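Local coordinates for type IV pilus secretin PilQ family protein (Vibrio cholerae, PDB 6W6M), which probably forms the gated outer-membrane channel through which the type IV competence pilus passes, a ring of fourteen subunits required for natural competence, at residues T329-L335 with N414-I420; V482-G488 with S500-I506; I523-N529 with Q554-L560. All blocks are in the same frame, centred on the assembly; numbering follows the deposited sequence.

Contact 1: residues T329-L335 with N414-I420; sequences TVKEGNL and NESKAEI
Val330 CG2 lies over one face of the Glu419 carboxylate, 4.2 Å from Glu419 CD and displaced toward CG, while the amide of Asn414 meets Leu335 through its oxygen end instead of a face, with Asn414 OD1 3.2 Å from Leu335 CB. Both pairs belong to two antiparallel strands of the secretin β-barrel, probably its outer wall. At Asn334 and Glu415 the side chains run alongside each other, and their amide and carboxylate planes stand nearly at right angles, 84° apart. Asn414 turns its CG in between its own backbone N and carbonyl carbon (chi1 71°), a position that brings the amide across the side chain of Leu335. Glu332 and Lys417 keep their charged ends apart, with Glu332 OE2 5.3 Å from Lys417 NZ, so any attraction between them would act at a distance. Eight backbone hydrogen bonds, two at each of four hydrogen-bonded pairs from Thr329–Ile420 to Leu335–Asn414, hold the strands together. On its far edge, segment 329-335 pairs with strand 549-568 of the same chain; segment 414-420 instead pairs with a strand of a neighbouring subunit, so the sheet crosses the interface. Thr329 divides its side chain between two strands: OG1 is hydrogen-bonded to Glu559 O, and CG2 packs 3.7 Å from Ile420 CB.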
loop_
_atom_site.group_PDB
_atom_site.type_symbol
_atom_site.label_atom_id
_atom_site.label_comp_id
_atom_site.label_asym_id
_atom_site.label_seq_id
_atom_site.Cartn_x
_atom_site.Cartn_y
_atom_site.Cartn_z
ATOM N N THR A 329 45.105 23.035 24.684
ATOM C CA THR A 329 44.211 24.161 24.933
ATOM C C THR A 329 44.542 24.850 26.250
ATOM O O THR A 329 44.904 24.199 27.232
ATOM C CB THR A 329 42.742 23.739 24.928
ATOM O OG1 THR A 329 41.921 24.910 24.966
ATOM C CG2 THR A 329 42.417 22.897 26.115
ATOM N N VAL A 330 44.403 26.176 26.255
ATOM C CA VAL A 330 44.724 27.021 27.401
ATOM C C VAL A 330 43.595 28.020 27.622
ATOM O O VAL A 330 43.085 28.619 26.673
ATOM C CB VAL A 330 46.068 27.756 27.196
ATOM C CG1 VAL A 330 46.322 28.723 28.308
ATOM C CG2 VAL A 330 47.210 26.775 27.106
ATOM N N LYS A 331 43.212 28.213 28.886
ATOM C CA LYS A 331 42.113 29.117 29.230
ATOM C C LYS A 331 42.507 30.009 30.395
ATOM O O LYS A 331 43.195 29.549 31.308
ATOM C CB LYS A 331 40.856 28.343 29.599
ATOM C CG LYS A 331 40.233 27.586 28.480
ATOM C CD LYS A 331 39.018 26.842 28.958
ATOM C CE LYS A 331 38.363 26.088 27.822
ATOM N NZ LYS A 331 37.169 25.319 28.260
ATOM N N GLU A 332 42.036 31.259 30.384
ATOM C CA GLU A 332 42.194 32.179 31.502
ATOM C C GLU A 332 40.952 33.037 31.682
ATOM O O GLU A 332 40.263 33.374 30.717
ATOM C CB GLU A 332 43.378 33.115 31.313
ATOM C CG GLU A 332 44.719 32.468 31.339
ATOM C CD GLU A 332 45.807 33.477 31.069
ATOM O OE1 GLU A 332 45.461 34.614 30.683
ATOM O OE2 GLU A 332 46.999 33.136 31.224
ATOM N N GLY A 333 40.709 33.443 32.926
ATOM C CA GLY A 333 39.566 34.289 33.229
ATOM C C GLY A 333 39.701 35.170 34.458
ATOM O O GLY A 333 40.365 34.782 35.417
ATOM N N ASN A 334 39.077 36.351 34.441
ATOM C CA ASN A 334 39.099 37.287 35.560
ATOM C C ASN A 334 37.744 37.954 35.733
ATOM O O ASN A 334 37.054 38.243 34.756
ATOM C CB ASN A 334 40.151 38.369 35.360
ATOM C CG ASN A 334 41.552 37.845 35.498
ATOM O OD1 ASN A 334 41.780 36.822 36.134
ATOM N ND2 ASN A 334 42.507 38.535 34.892
ATOM N N LEU A 335 37.390 38.248 36.984
ATOM C CA LEU A 335 36.097 38.868 37.283
ATOM C C LEU A 335 36.223 39.750 38.516
ATOM O O LEU A 335 36.957 39.397 39.444
ATOM C CB LEU A 335 35.043 37.794 37.495
ATOM C CG LEU A 335 33.590 38.217 37.635
ATOM C CD1 LEU A 335 32.699 37.173 37.053
ATOM C CD2 LEU A 335 33.266 38.399 39.084
ATOM N N ASN A 414 37.615 37.277 41.434
ATOM C CA ASN A 414 38.199 35.952 41.267
ATOM C C ASN A 414 38.869 35.804 39.912
ATOM O O ASN A 414 38.815 36.698 39.067
ATOM C CB ASN A 414 37.179 34.836 41.482
ATOM C CG ASN A 414 36.177 34.748 40.395
ATOM O OD1 ASN A 414 35.799 35.748 39.806
ATOM N ND2 ASN A 414 35.717 33.540 40.124
ATOM N N GLU A 415 39.509 34.657 39.728
ATOM C CA GLU A 415 40.511 34.460 38.696
ATOM C C GLU A 415 40.746 32.972 38.486
ATOM O O GLU A 415 40.684 32.188 39.431
ATOM C CB GLU A 415 41.790 35.170 39.100
ATOM C CG GLU A 415 43.046 34.553 38.600
ATOM C CD GLU A 415 44.260 35.308 39.072
ATOM O OE1 GLU A 415 44.238 35.801 40.216
ATOM O OE2 GLU A 415 45.235 35.419 38.297
ATOM N N SER A 416 41.019 32.575 37.244
ATOM C CA SER A 416 41.086 31.150 36.947
ATOM C C SER A 416 41.982 30.869 35.749
ATOM O O SER A 416 42.138 31.720 34.874
ATOM C CB SER A 416 39.687 30.596 36.692
ATOM O OG SER A 416 39.738 29.227 36.357
ATOM N N LYS A 417 42.541 29.660 35.715
ATOM C CA LYS A 417 43.430 29.178 34.666
ATOM C C LYS A 417 43.158 27.706 34.399
ATOM O O LYS A 417 42.692 26.980 35.274
ATOM C CB LYS A 417 44.896 29.331 35.049
ATOM C CG LYS A 417 45.384 30.744 35.114
ATOM C CD LYS A 417 46.799 30.791 35.642
ATOM C CE LYS A 417 47.763 30.115 34.689
ATOM N NZ LYS A 417 49.176 30.249 35.125
ATOM N N ALA A 418 43.470 27.258 33.186
ATOM C CA ALA A 418 43.339 25.838 32.876
ATOM C C ALA A 418 44.186 25.500 31.662
ATOM O O ALA A 418 44.445 26.358 30.821
ATOM C CB ALA A 418 41.884 25.439 32.629
ATOM N N GLU A 419 44.596 24.237 31.572
ATOM C CA GLU A 419 45.408 23.775 30.454
ATOM C C GLU A 419 45.270 22.273 30.264
ATOM O O GLU A 419 45.463 21.509 31.207
ATOM C CB GLU A 419 46.875 24.114 30.658
ATOM C CG GLU A 419 47.715 23.712 29.491
ATOM C CD GLU A 419 49.149 24.089 29.671
ATOM O OE1 GLU A 419 49.474 24.635 30.745
ATOM O OE2 GLU A 419 49.948 23.849 28.746
ATOM N N ILE A 420 44.987 21.853 29.032
ATOM C CA ILE A 420 44.782 20.442 28.711
ATOM C C ILE A 420 45.637 20.059 27.512
ATOM O O ILE A 420 45.801 20.851 26.579
ATOM C CB ILE A 420 43.299 20.142 28.436
ATOM C CG1 ILE A 420 42.483 20.337 29.704
ATOM C CG2 ILE A 420 43.118 18.744 27.940
ATOM C CD1 ILE A 420 41.011 20.322 29.472
#

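Contact 2: residues V482-G488 with S500-I506; sequences VTQDRRG and SIDTQRI
Asp485 and Arg505 both carry CG anti to the carbonyl carbon (chi1 -44° and -73°), and the arginine runs extended to NE, crossing the aspartate side chain at about a right angle with the flat groups steeply inclined to each other. The salt bridge is long: Asp485 OD2 lies at the guanidinium edge, 3.5 Å from Arg505 NH2, in a weak hydrogen bond. Thr503 CG2 sits over one guanidinium face near its rim, 3.6 Å above the plane, and Arg505 NH1 makes a second salt bridge to Glu441 of a neighbouring subunit. The other carboxylate oxygen, Asp485 OD1, accepts a weak bond from the backbone N of Gln504 at 3.5 Å. One residue back, Gln484 and Gln504 lie side by side, their amides 48° apart, joined by a weak bond from Gln484 NE2 to Gln504 OE1 (3.1 Å). Arg486 and Asp502 pair through their backbones in both directions, and Ile501 CG2 packs 3.3 Å from Arg486 O. Segment 500-506 also pairs with a strand of the subunit that supplies Glu441. Strand 475-493, interrupted at Asp485, and antiparallel strand 496-513 form a β-hairpin in the four-stranded sheet consistent with the inner, gate-bearing wall of a double-walled secretin barrel.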
loop_
_atom_site.group_PDB
_atom_site.type_symbol
_atom_site.label_atom_id
_atom_site.label_comp_id
_atom_site.label_asym_id
_atom_site.label_seq_id
_atom_site.Cartn_x
_atom_site.Cartn_y
_atom_site.Cartn_z
ATOM N N VAL A 482 41.142 14.757 12.696
ATOM C CA VAL A 482 41.409 14.713 14.169
ATOM C C VAL A 482 40.233 15.356 14.917
ATOM O O VAL A 482 39.944 16.529 14.633
ATOM C CB VAL A 482 42.722 15.445 14.506
ATOM C CG1 VAL A 482 43.015 15.438 15.997
ATOM C CG2 VAL A 482 43.902 14.898 13.720
ATOM N N THR A 483 39.569 14.626 15.828
ATOM C CA THR A 483 38.428 15.194 16.537
ATOM C C THR A 483 38.562 14.998 18.037
ATOM O O THR A 483 39.274 14.113 18.507
ATOM C CB THR A 483 37.074 14.593 16.095
ATOM O OG1 THR A 483 36.799 13.403 16.837
ATOM C CG2 THR A 483 37.053 14.265 14.624
ATOM N N GLN A 484 37.823 15.819 18.780
ATOM C CA GLN A 484 37.732 15.705 20.233
ATOM C C GLN A 484 36.354 16.162 20.696
ATOM O O GLN A 484 36.162 17.349 20.950
ATOM C CB GLN A 484 38.810 16.536 20.897
ATOM C CG GLN A 484 38.943 16.268 22.353
ATOM C CD GLN A 484 39.963 17.141 22.997
ATOM O OE1 GLN A 484 40.569 16.765 23.987
ATOM N NE2 GLN A 484 40.164 18.319 22.442
ATOM N N ASP A 485 35.416 15.236 20.851
ATOM C CA ASP A 485 34.045 15.549 21.240
ATOM C C ASP A 485 33.751 15.040 22.646
ATOM O O ASP A 485 34.428 14.162 23.168
ATOM C CB ASP A 485 33.041 14.944 20.265
ATOM C CG ASP A 485 33.440 15.126 18.832
ATOM O OD1 ASP A 485 34.000 16.181 18.488
ATOM O OD2 ASP A 485 33.194 14.201 18.036
ATOM N N ARG A 486 32.703 15.602 23.235
ATOM C CA ARG A 486 32.260 15.244 24.573
ATOM C C ARG A 486 30.746 15.225 24.626
ATOM O O ARG A 486 30.076 15.643 23.691
ATOM C CB ARG A 486 32.753 16.273 25.583
ATOM C CG ARG A 486 34.250 16.301 25.807
ATOM C CD ARG A 486 34.614 17.476 26.697
ATOM N NE ARG A 486 34.302 18.747 26.050
ATOM C CZ ARG A 486 34.516 19.940 26.596
ATOM N NH1 ARG A 486 35.039 20.034 27.810
ATOM N NH2 ARG A 486 34.200 21.039 25.926
ATOM N N ARG A 487 30.211 14.744 25.737
ATOM C CA ARG A 487 28.771 14.692 25.941
ATOM C C ARG A 487 28.351 15.990 26.609
ATOM O O ARG A 487 28.963 16.408 27.593
ATOM C CB ARG A 487 28.394 13.483 26.793
ATOM C CG ARG A 487 26.994 13.495 27.307
ATOM C CD ARG A 487 26.838 12.554 28.459
ATOM N NE ARG A 487 25.472 12.549 28.956
ATOM C CZ ARG A 487 25.062 11.856 30.007
ATOM N NH1 ARG A 487 25.919 11.109 30.678
ATOM N NH2 ARG A 487 23.801 11.915 30.390
ATOM N N GLY A 488 27.333 16.639 26.060
ATOM C CA GLY A 488 26.871 17.916 26.540
ATOM C C GLY A 488 25.605 17.816 27.361
ATOM O O GLY A 488 25.276 16.772 27.932
ATOM N N SER A 500 22.872 16.330 23.830
ATOM C CA SER A 500 23.631 17.082 22.843
ATOM C C SER A 500 25.123 16.809 23.000
ATOM O O SER A 500 25.575 16.252 23.995
ATOM C CB SER A 500 23.329 18.573 22.963
ATOM O OG SER A 500 23.750 19.082 24.207
ATOM N N ILE A 501 25.895 17.206 21.993
ATOM C CA ILE A 501 27.316 16.890 21.908
ATOM C C ILE A 501 28.103 18.165 21.650
ATOM O O ILE A 501 27.671 19.012 20.867
ATOM C CB ILE A 501 27.577 15.846 20.800
ATOM C CG1 ILE A 501 26.932 14.514 21.173
ATOM C CG2 ILE A 501 29.053 15.658 20.553
ATOM C CD1 ILE A 501 26.899 13.513 20.067
ATOM N N ASP A 502 29.253 18.302 22.306
ATOM C CA ASP A 502 30.174 19.416 22.097
ATOM C C ASP A 502 31.398 18.945 21.323
ATOM O O ASP A 502 32.058 17.995 21.741
ATOM C CB ASP A 502 30.619 20.007 23.428
ATOM C CG ASP A 502 29.523 20.760 24.120
ATOM O OD1 ASP A 502 28.507 21.078 23.475
ATOM O OD2 ASP A 502 29.671 21.042 25.322
ATOM N N THR A 503 31.732 19.634 20.231
ATOM C CA THR A 503 32.688 19.123 19.254
ATOM C C THR A 503 33.840 20.086 18.994
ATOM O O THR A 503 33.728 21.290 19.203
ATOM C CB THR A 503 31.990 18.802 17.907
ATOM O OG1 THR A 503 31.364 19.975 17.378
ATOM C CG2 THR A 503 30.939 17.734 18.087
ATOM N N GLN A 504 34.963 19.518 18.547
ATOM C CA GLN A 504 36.076 20.215 17.904
ATOM C C GLN A 504 36.597 19.311 16.805
ATOM O O GLN A 504 36.896 18.150 17.069
ATOM C CB GLN A 504 37.217 20.518 18.864
ATOM C CG GLN A 504 36.900 21.497 19.922
ATOM C CD GLN A 504 38.048 21.689 20.869
ATOM O OE1 GLN A 504 38.881 20.811 21.027
ATOM N NE2 GLN A 504 38.101 22.842 21.505
ATOM N N ARG A 505 36.706 19.821 15.587
ATOM C CA ARG A 505 37.033 18.976 14.452
ATOM C C ARG A 505 37.934 19.713 13.482
ATOM O O ARG A 505 37.812 20.916 13.282
ATOM C CB ARG A 505 35.772 18.510 13.721
ATOM C CG ARG A 505 35.004 17.475 14.465
ATOM C CD ARG A 505 33.643 17.224 13.886
ATOM N NE ARG A 505 32.906 16.302 14.744
ATOM C CZ ARG A 505 31.621 16.000 14.608
ATOM N NH1 ARG A 505 30.904 16.547 13.641
ATOM N NH2 ARG A 505 31.050 15.156 15.450
ATOM N N ILE A 506 38.832 18.961 12.856
ATOM C CA ILE A 506 39.646 19.491 11.775
ATOM C C ILE A 506 39.938 18.361 10.801
ATOM O O ILE A 506 40.261 17.239 11.199
ATOM C CB ILE A 506 40.928 20.166 12.315
ATOM C CG1 ILE A 506 41.691 20.841 11.186
ATOM C CG2 ILE A 506 41.817 19.192 13.039
ATOM C CD1 ILE A 506 42.744 21.749 11.660
#

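Contact 3: residues I523-N529 with Q554-L560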
loop_
_atom_site.group_PDB
_atom_site.type_symbol
_atom_site.label_atom_id
_atom_site.label_comp_id
_atom_site.label_asym_id
_atom_site.label_seq_id
_atom_site.Cartn_x
_atom_site.Cartn_y
_atom_site.Cartn_z
ATOM N N ILE A 523 42.381 27.955 17.082
ATOM C CA ILE A 523 41.341 28.956 17.294
ATOM C C ILE A 523 41.741 29.820 18.478
ATOM O O ILE A 523 42.180 29.306 19.508
ATOM C CB ILE A 523 39.951 28.327 17.520
ATOM C CG1 ILE A 523 39.467 27.616 16.266
ATOM C CG2 ILE A 523 38.937 29.385 17.890
ATOM C CD1 ILE A 523 38.263 26.768 16.467
ATOM N N PHE A 524 41.592 31.128 18.335
ATOM C CA PHE A 524 41.915 32.089 19.378
ATOM C C PHE A 524 40.666 32.880 19.730
ATOM O O PHE A 524 39.912 33.266 18.842
ATOM C CB PHE A 524 43.028 33.024 18.913
ATOM C CG PHE A 524 43.378 34.094 19.899
ATOM C CD1 PHE A 524 44.196 33.818 20.977
ATOM C CD2 PHE A 524 42.899 35.387 19.743
ATOM C CE1 PHE A 524 44.513 34.799 21.885
ATOM C CE2 PHE A 524 43.214 36.364 20.650
ATOM C CZ PHE A 524 44.022 36.071 21.721
ATOM N N GLN A 525 40.434 33.120 21.019
ATOM C CA GLN A 525 39.280 33.913 21.427
ATOM C C GLN A 525 39.636 34.847 22.571
ATOM O O GLN A 525 40.454 34.520 23.428
ATOM C CB GLN A 525 38.112 33.043 21.860
ATOM C CG GLN A 525 37.506 32.244 20.761
ATOM C CD GLN A 525 36.415 31.357 21.249
ATOM O OE1 GLN A 525 35.527 30.990 20.493
ATOM N NE2 GLN A 525 36.460 31.007 22.519
ATOM N N HIS A 526 38.963 35.993 22.603
ATOM C CA HIS A 526 39.161 36.989 23.640
ATOM C C HIS A 526 37.848 37.720 23.880
ATOM O O HIS A 526 37.066 37.905 22.954
ATOM C CB HIS A 526 40.259 37.961 23.234
ATOM C CG HIS A 526 40.558 38.991 24.268
ATOM N ND1 HIS A 526 41.027 38.672 25.520
ATOM C CD2 HIS A 526 40.469 40.338 24.232
ATOM C CE1 HIS A 526 41.209 39.779 26.213
ATOM N NE2 HIS A 526 40.876 40.803 25.453
ATOM N N SER A 527 37.594 38.126 25.123
ATOM C CA SER A 527 36.369 38.879 25.384
ATOM C C SER A 527 36.518 39.755 26.621
ATOM O O SER A 527 37.234 39.396 27.552
ATOM C CB SER A 527 35.166 37.953 25.551
ATOM O OG SER A 527 35.320 37.128 26.681
ATOM N N ILE A 528 35.821 40.894 26.621
ATOM C CA ILE A 528 35.885 41.892 27.686
ATOM C C ILE A 528 34.505 42.500 27.889
ATOM O O ILE A 528 33.873 42.934 26.926
ATOM C CB ILE A 528 36.899 43.006 27.358
ATOM C CG1 ILE A 528 38.318 42.462 27.324
ATOM C CG2 ILE A 528 36.847 44.087 28.388
ATOM C CD1 ILE A 528 39.313 43.430 26.758
ATOM N N ASN A 529 34.049 42.571 29.140
ATOM C CA ASN A 529 32.766 43.187 29.466
ATOM C C ASN A 529 32.921 44.174 30.612
ATOM O O ASN A 529 33.647 43.905 31.569
ATOM C CB ASN A 529 31.719 42.158 29.881
ATOM C CG ASN A 529 31.249 41.321 28.745
ATOM O OD1 ASN A 529 31.345 41.720 27.586
ATOM N ND2 ASN A 529 30.759 40.133 29.054
ATOM N N GLN A 554 34.620 41.986 33.572
ATOM C CA GLN A 554 34.948 40.591 33.316
ATOM C C GLN A 554 35.818 40.465 32.074
ATOM O O GLN A 554 35.734 41.285 31.163
ATOM C CB GLN A 554 33.682 39.763 33.154
ATOM C CG GLN A 554 33.931 38.303 33.031
ATOM C CD GLN A 554 32.657 37.523 33.043
ATOM O OE1 GLN A 554 31.581 38.080 33.237
ATOM N NE2 GLN A 554 32.760 36.222 32.812
ATOM N N MET A 555 36.755 39.512 32.063
ATOM C CA MET A 555 37.637 39.277 30.918
ATOM C C MET A 555 37.965 37.788 30.749
ATOM O O MET A 555 38.244 37.102 31.728
ATOM C CB MET A 555 38.931 40.078 31.068
ATOM C CG MET A 555 39.947 39.819 29.968
ATOM S SD MET A 555 41.451 40.799 30.102
ATOM C CE MET A 555 42.262 40.004 31.486
ATOM N N GLY A 556 37.933 37.289 29.513
ATOM C CA GLY A 556 38.234 35.892 29.239
ATOM C C GLY A 556 39.141 35.738 28.042
ATOM O O GLY A 556 39.152 36.579 27.140
ATOM N N LYS A 557 39.901 34.644 28.027
ATOM C CA LYS A 557 40.809 34.375 26.920
ATOM C C LYS A 557 40.988 32.876 26.730
ATOM O O LYS A 557 41.126 32.137 27.706
ATOM C CB LYS A 557 42.164 35.028 27.152
ATOM C CG LYS A 557 43.245 34.473 26.281
ATOM C CD LYS A 557 44.549 35.190 26.489
ATOM C CE LYS A 557 44.484 36.589 25.945
ATOM N NZ LYS A 557 45.829 37.201 25.915
ATOM N N SER A 558 41.012 32.435 25.474
ATOM C CA SER A 558 41.090 31.009 25.182
ATOM C C SER A 558 41.935 30.769 23.942
ATOM O O SER A 558 41.964 31.592 23.026
ATOM C CB SER A 558 39.699 30.414 24.985
ATOM O OG SER A 558 39.785 29.049 24.659
ATOM N N GLU A 559 42.606 29.619 23.905
ATOM C CA GLU A 559 43.465 29.307 22.772
ATOM C C GLU A 559 43.566 27.805 22.557
ATOM O O GLU A 559 43.757 27.052 23.511
ATOM C CB GLU A 559 44.852 29.893 22.982
ATOM C CG GLU A 559 45.780 29.684 21.839
ATOM C CD GLU A 559 47.111 30.325 22.091
ATOM O OE1 GLU A 559 47.283 30.893 23.189
ATOM O OE2 GLU A 559 47.987 30.265 21.203
ATOM N N LEU A 560 43.409 27.389 21.299
ATOM C CA LEU A 560 43.476 25.954 20.926
ATOM C C LEU A 560 44.445 25.793 19.752
ATOM O O LEU A 560 44.430 26.648 18.852
ATOM C CB LEU A 560 42.071 25.476 20.548
ATOM C CG LEU A 560 42.018 24.263 19.623
ATOM C CD1 LEU A 560 42.055 22.971 20.422
ATOM C CD2 LEU A 560 40.783 24.307 18.740
#
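Met555 crosses the imidazole of His526 at a slant, its sulfur at the ring edge: SD is 5.1 Å from the ring centroid and 78° off the ring normal. The methionine CG approaches the same end of the ring, 4.0 Å from His526 CE1, and the same CG also comes within 4.1 Å of Ile528 CG1, touching two side chains of the opposing strand. His526 holds CG anti to its backbone N (chi1 -178°), which leans the ring over the partner strand. There it also meets the aliphatic part of Lys557, whose CE lies 4.1 Å from His526 ND1; the chain bends at chi3, and the amino group stays farther off. Phe524 leans the same way, bringing CD1 to 3.8 Å from Ser558 O in an oblique approach. Together Phe524, His526, Ile528, Met555, Lys557 and Glu559 make up one face of the pair.

The opposite face carries mostly uncharged polar side chains. Gln525 NE2 comes within 4.1 Å of Ser558 CB, and the face ends in an apolar pair, Ile523 CD1 and Leu560 CD2, 4.2 Å apart and both residues buried. Running through the contact are eight backbone hydrogen bonds, two at each of Ile523–Leu560, Gln525–Ser558, Ser527–Gly556 and Asn529–Gln554, with the strands exactly antiparallel. The Gln554 side chain is held from outside, its OE1 hydrogen-bonded to Tyr552 OH. Segment 554-560 is an inner strand of the sheet: its other edge hydrogen-bonds to strand 320-347, where Leu560 packs on Ile327. Segment 523-529 is flanked on its other edge by a strand of a neighbouring subunit, with Asn529 against Ala418 of that chain, which carries the barrel wall across the subunit boundary.

Contacts 1 and 3 are side by side in one antiparallel sheet, their centres 10 Å apart, joined where strands 320-347 and 549-568 meet, with probable backbone bonds Val330 N to Glu559 O and Asn334 N to Met555 O. Contact 2 belongs to a separate four-stranded sheet, its centre 20 Å from each of the others, and it touches contact 3 where Gln504 packs on Leu560. Along the chain the three follow one another, 1, 2, 3. Each also borders a neighbouring subunit through strand pairing, so both sheets continue around the ring, consistent with the two concentric walls of a secretin channel.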